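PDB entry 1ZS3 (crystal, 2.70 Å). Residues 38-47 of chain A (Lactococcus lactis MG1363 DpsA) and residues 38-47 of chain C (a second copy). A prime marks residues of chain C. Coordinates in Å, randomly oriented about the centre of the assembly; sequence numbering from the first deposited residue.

Chain A, residues 38-47: LFIENIRLTQ
Chain C (38-47) LFIENIRLTQ

When two copies of one helix pack across a wide gap, a large side chain from each can fill the space that the backbones leave open, and the contact between chains A and C of Lactococcus lactis DpsA illustrates the principle. At its centre the rings of Phe39 and Phe39′ meet edge to edge, CE2 of Phe39 lying 3.8 Å from CE2 of Phe39′. Each ring also reaches the tip of an isoleucine on the partner helix: CE2 of Phe39 is 3.5 Å from CD1 of Ile43′, and CD1 of Ile43 approaches CE2 of Phe39′ to 3.2 Å, a tight apolar contact. The phenylalanine CA-to-CB bonds point toward the other helix, with chi1 between wells at -138° and -142° and chi2 at 100° and 106°. Those of the isoleucines leave sideways, but chi1 in m (-45° and -52°) and chi2 of -120° and -127° bring the side-chain ends nearer.

Both stretches are helical throughout and continue beyond either end, with phi/psi near -65/-41. Their axes run nearly antiparallel, at 150°, and come no closer than 13.1 Å. The register is reciprocal: CA of Phe39 lies 9.4 Å from CA of Ile43′, and CA of Ile43 lies 9.1 Å from CA of Phe39′. Side chains therefore bridge the interval, burying 283 Å² in total. Each phenylalanine is a knob in a hole formed by Phe39, Asn42, Ile43 and Thr46 of the opposing copy.

Outward from this centre, polar atoms line the ring edges. OD1 of Asn42 is 3.6 Å from CZ of Phe39′, and OD1 of Asn42′ is 3.8 Å from CZ of Phe39; both asparagines adopt chi1 t. The threonines, with chi1 m at -65° and -68°, complete the holes: CG2 of Thr46 lies 4.1 Å from CE1 of Phe39′, while OG1 of Thr46′ lies 4.2 Å from CE1 of Phe39.

No hydrogen bond crosses between the stretches. Instead, each threonine hydroxyl donates back to its own helix, from OG1 of Thr46 to O of Asn42 at 2.6 Å and from OG1 of Thr46′ to O of Asn42′ at 2.8 Å. The same carbonyls accept the backbone amides, N of Thr46 to O of Asn42 at 2.7 Å and N of Thr46′ to O of Asn42′ at 3.0 Å. Glu41, Arg44 and Gln47, like their primed counterparts, stay out of reach of the opposing stretch and find hydrogen-bond partners elsewhere in the structure.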

# COMPACT_ATOMS: atom_id res chain seq x y z
N LEU A 38 -8.26 -17.04 28.71
CA LEU A 38 -7.87 -16.08 27.70
C LEU A 38 -8.26 -14.69 28.16
O LEU A 38 -7.45 -13.78 28.07
CB LEU A 38 -8.50 -16.38 26.35
CG LEU A 38 -7.85 -17.54 25.61
CD1 LEU A 38 -8.69 -17.83 24.41
CD2 LEU A 38 -6.39 -17.24 25.25
N PHE A 39 -9.49 -14.53 28.62
CA PHE A 39 -10.00 -13.21 28.94
C PHE A 39 -9.43 -12.66 30.21
O PHE A 39 -9.26 -11.44 30.32
CB PHE A 39 -11.51 -13.18 28.98
CG PHE A 39 -12.06 -11.97 28.34
CD1 PHE A 39 -12.55 -12.00 27.06
CD2 PHE A 39 -11.99 -10.77 28.99
CE1 PHE A 39 -13.04 -10.87 26.47
CE2 PHE A 39 -12.46 -9.62 28.40
CZ PHE A 39 -12.99 -9.67 27.14
N ILE A 40 -9.10 -13.52 31.18
CA ILE A 40 -8.60 -12.99 32.43
C ILE A 40 -7.15 -12.62 32.22
O ILE A 40 -6.73 -11.60 32.73
CB ILE A 40 -8.87 -13.99 33.65
CG1 ILE A 40 -9.99 -13.43 34.52
CG2 ILE A 40 -7.67 -14.19 34.51
CD1 ILE A 40 -11.28 -13.25 33.79
N GLU A 41 -6.39 -13.43 31.49
CA GLU A 41 -5.07 -13.02 31.02
C GLU A 41 -5.13 -11.69 30.28
O GLU A 41 -4.33 -10.84 30.56
CB GLU A 41 -4.47 -14.06 30.09
CG GLU A 41 -2.97 -14.01 30.12
CD GLU A 41 -2.37 -14.73 31.29
OE1 GLU A 41 -1.79 -14.05 32.17
OE2 GLU A 41 -2.49 -15.98 31.33
N ASN A 42 -6.06 -11.51 29.38
CA ASN A 42 -6.25 -10.23 28.71
C ASN A 42 -6.20 -9.04 29.66
O ASN A 42 -5.56 -8.02 29.39
CB ASN A 42 -7.56 -10.23 27.90
CG ASN A 42 -7.83 -8.92 27.23
OD1 ASN A 42 -8.93 -8.40 27.30
ND2 ASN A 42 -6.83 -8.38 26.56
N ILE A 43 -6.90 -9.17 30.77
CA ILE A 43 -7.01 -8.09 31.76
C ILE A 43 -5.68 -7.94 32.48
O ILE A 43 -5.19 -6.85 32.73
CB ILE A 43 -8.16 -8.37 32.76
CG1 ILE A 43 -9.41 -8.83 32.01
CG2 ILE A 43 -8.37 -7.15 33.66
CD1 ILE A 43 -10.64 -7.98 32.19
N ARG A 44 -5.07 -9.06 32.78
CA ARG A 44 -3.80 -9.09 33.46
C ARG A 44 -2.71 -8.46 32.62
O ARG A 44 -1.82 -7.81 33.16
CB ARG A 44 -3.43 -10.54 33.81
CG ARG A 44 -3.90 -11.02 35.19
CD ARG A 44 -2.81 -10.92 36.24
NE ARG A 44 -1.79 -11.95 36.02
CZ ARG A 44 -0.48 -11.79 36.23
NH1 ARG A 44 0.05 -10.64 36.66
NH2 ARG A 44 0.30 -12.83 35.97
N LEU A 45 -2.78 -8.66 31.30
CA LEU A 45 -1.81 -8.17 30.33
C LEU A 45 -2.15 -6.78 29.99
O LEU A 45 -1.27 -6.00 29.72
CB LEU A 45 -1.84 -9.01 29.04
CG LEU A 45 -1.19 -10.40 29.18
CD1 LEU A 45 -1.65 -11.35 28.13
CD2 LEU A 45 0.35 -10.30 29.19
N THR A 46 -3.45 -6.43 29.98
CA THR A 46 -3.87 -5.05 29.95
C THR A 46 -3.35 -4.25 31.15
O THR A 46 -2.89 -3.11 30.99
CB THR A 46 -5.38 -4.98 29.94
OG1 THR A 46 -5.89 -5.54 28.73
CG2 THR A 46 -5.85 -3.54 29.90
N GLN A 47 -3.42 -4.82 32.35
CA GLN A 47 -2.86 -4.14 33.53
C GLN A 47 -1.35 -3.94 33.37
O GLN A 47 -0.86 -2.82 33.54
CB GLN A 47 -3.14 -4.95 34.80
CG GLN A 47 -2.28 -4.54 36.03
CD GLN A 47 -2.64 -5.30 37.29
OE1 GLN A 47 -2.18 -6.43 37.48
NE2 GLN A 47 -3.46 -4.69 38.14
N LEU C 38 -16.07 1.15 30.46
CA LEU C 38 -15.54 0.80 29.15
C LEU C 38 -15.18 -0.67 29.11
O LEU C 38 -15.52 -1.36 28.17
CB LEU C 38 -14.30 1.63 28.76
CG LEU C 38 -14.52 3.06 28.31
CD1 LEU C 38 -13.19 3.83 28.32
CD2 LEU C 38 -15.26 3.13 26.96
N PHE C 39 -14.47 -1.16 30.13
CA PHE C 39 -14.08 -2.56 30.09
C PHE C 39 -15.26 -3.51 30.16
O PHE C 39 -15.34 -4.48 29.41
CB PHE C 39 -13.02 -2.94 31.12
CG PHE C 39 -12.04 -3.91 30.57
CD1 PHE C 39 -10.75 -3.52 30.24
CD2 PHE C 39 -12.43 -5.21 30.26
CE1 PHE C 39 -9.85 -4.43 29.67
CE2 PHE C 39 -11.54 -6.12 29.70
CZ PHE C 39 -10.24 -5.73 29.41
N ILE C 40 -16.21 -3.26 31.08
CA ILE C 40 -17.39 -4.09 31.24
C ILE C 40 -18.24 -3.99 29.98
O ILE C 40 -18.72 -5.01 29.50
CB ILE C 40 -18.21 -3.80 32.60
CG1 ILE C 40 -17.68 -4.63 33.78
CG2 ILE C 40 -19.66 -4.24 32.51
CD1 ILE C 40 -16.24 -4.92 33.72
N GLU C 41 -18.37 -2.80 29.40
CA GLU C 41 -19.11 -2.67 28.12
C GLU C 41 -18.45 -3.48 26.99
O GLU C 41 -19.13 -4.02 26.12
CB GLU C 41 -19.26 -1.21 27.69
CG GLU C 41 -20.26 -1.07 26.56
CD GLU C 41 -21.69 -1.03 27.10
OE1 GLU C 41 -22.33 -2.11 27.30
OE2 GLU C 41 -22.16 0.08 27.38
N ASN C 42 -17.11 -3.58 27.02
CA ASN C 42 -16.38 -4.37 26.06
C ASN C 42 -16.74 -5.85 26.18
O ASN C 42 -16.71 -6.61 25.19
CB ASN C 42 -14.89 -4.17 26.29
CG ASN C 42 -14.02 -5.19 25.61
OD1 ASN C 42 -13.42 -6.02 26.27
ND2 ASN C 42 -13.94 -5.15 24.28
N ILE C 43 -17.09 -6.26 27.40
CA ILE C 43 -17.43 -7.66 27.61
C ILE C 43 -18.82 -7.96 27.04
O ILE C 43 -19.06 -9.02 26.45
CB ILE C 43 -17.34 -8.03 29.06
CG1 ILE C 43 -15.97 -7.60 29.62
CG2 ILE C 43 -17.63 -9.47 29.20
CD1 ILE C 43 -15.17 -8.68 30.33
N ARG C 44 -19.71 -7.01 27.20
CA ARG C 44 -21.05 -7.16 26.72
C ARG C 44 -21.03 -7.19 25.24
O ARG C 44 -21.68 -8.05 24.63
CB ARG C 44 -21.95 -6.02 27.21
CG ARG C 44 -22.25 -6.01 28.72
CD ARG C 44 -23.70 -6.20 29.06
NE ARG C 44 -24.57 -5.24 28.37
CZ ARG C 44 -25.55 -5.56 27.52
NH1 ARG C 44 -25.81 -6.81 27.21
NH2 ARG C 44 -26.29 -4.60 26.96
N LEU C 45 -20.33 -6.24 24.63
CA LEU C 45 -20.19 -6.22 23.17
C LEU C 45 -19.55 -7.50 22.62
O LEU C 45 -20.00 -7.98 21.61
CB LEU C 45 -19.45 -4.98 22.73
CG LEU C 45 -20.26 -3.71 22.95
CD1 LEU C 45 -19.29 -2.52 22.97
CD2 LEU C 45 -21.40 -3.53 21.92
N THR C 46 -18.52 -8.02 23.28
CA THR C 46 -17.96 -9.34 22.95
C THR C 46 -19.02 -10.42 22.87
O THR C 46 -19.05 -11.24 21.96
CB THR C 46 -16.87 -9.74 23.97
OG1 THR C 46 -15.72 -8.90 23.85
CG2 THR C 46 -16.36 -11.16 23.72
N GLN C 47 -19.87 -10.49 23.89
CA GLN C 47 -20.96 -11.46 23.97
C GLN C 47 -21.90 -11.26 22.80
O GLN C 47 -22.16 -12.18 22.05
CB GLN C 47 -21.67 -11.34 25.33
CG GLN C 47 -22.94 -12.24 25.54
CD GLN C 47 -23.86 -11.75 26.69
OE1 GLN C 47 -24.46 -10.70 26.56
NE2 GLN C 47 -23.89 -12.54 27.74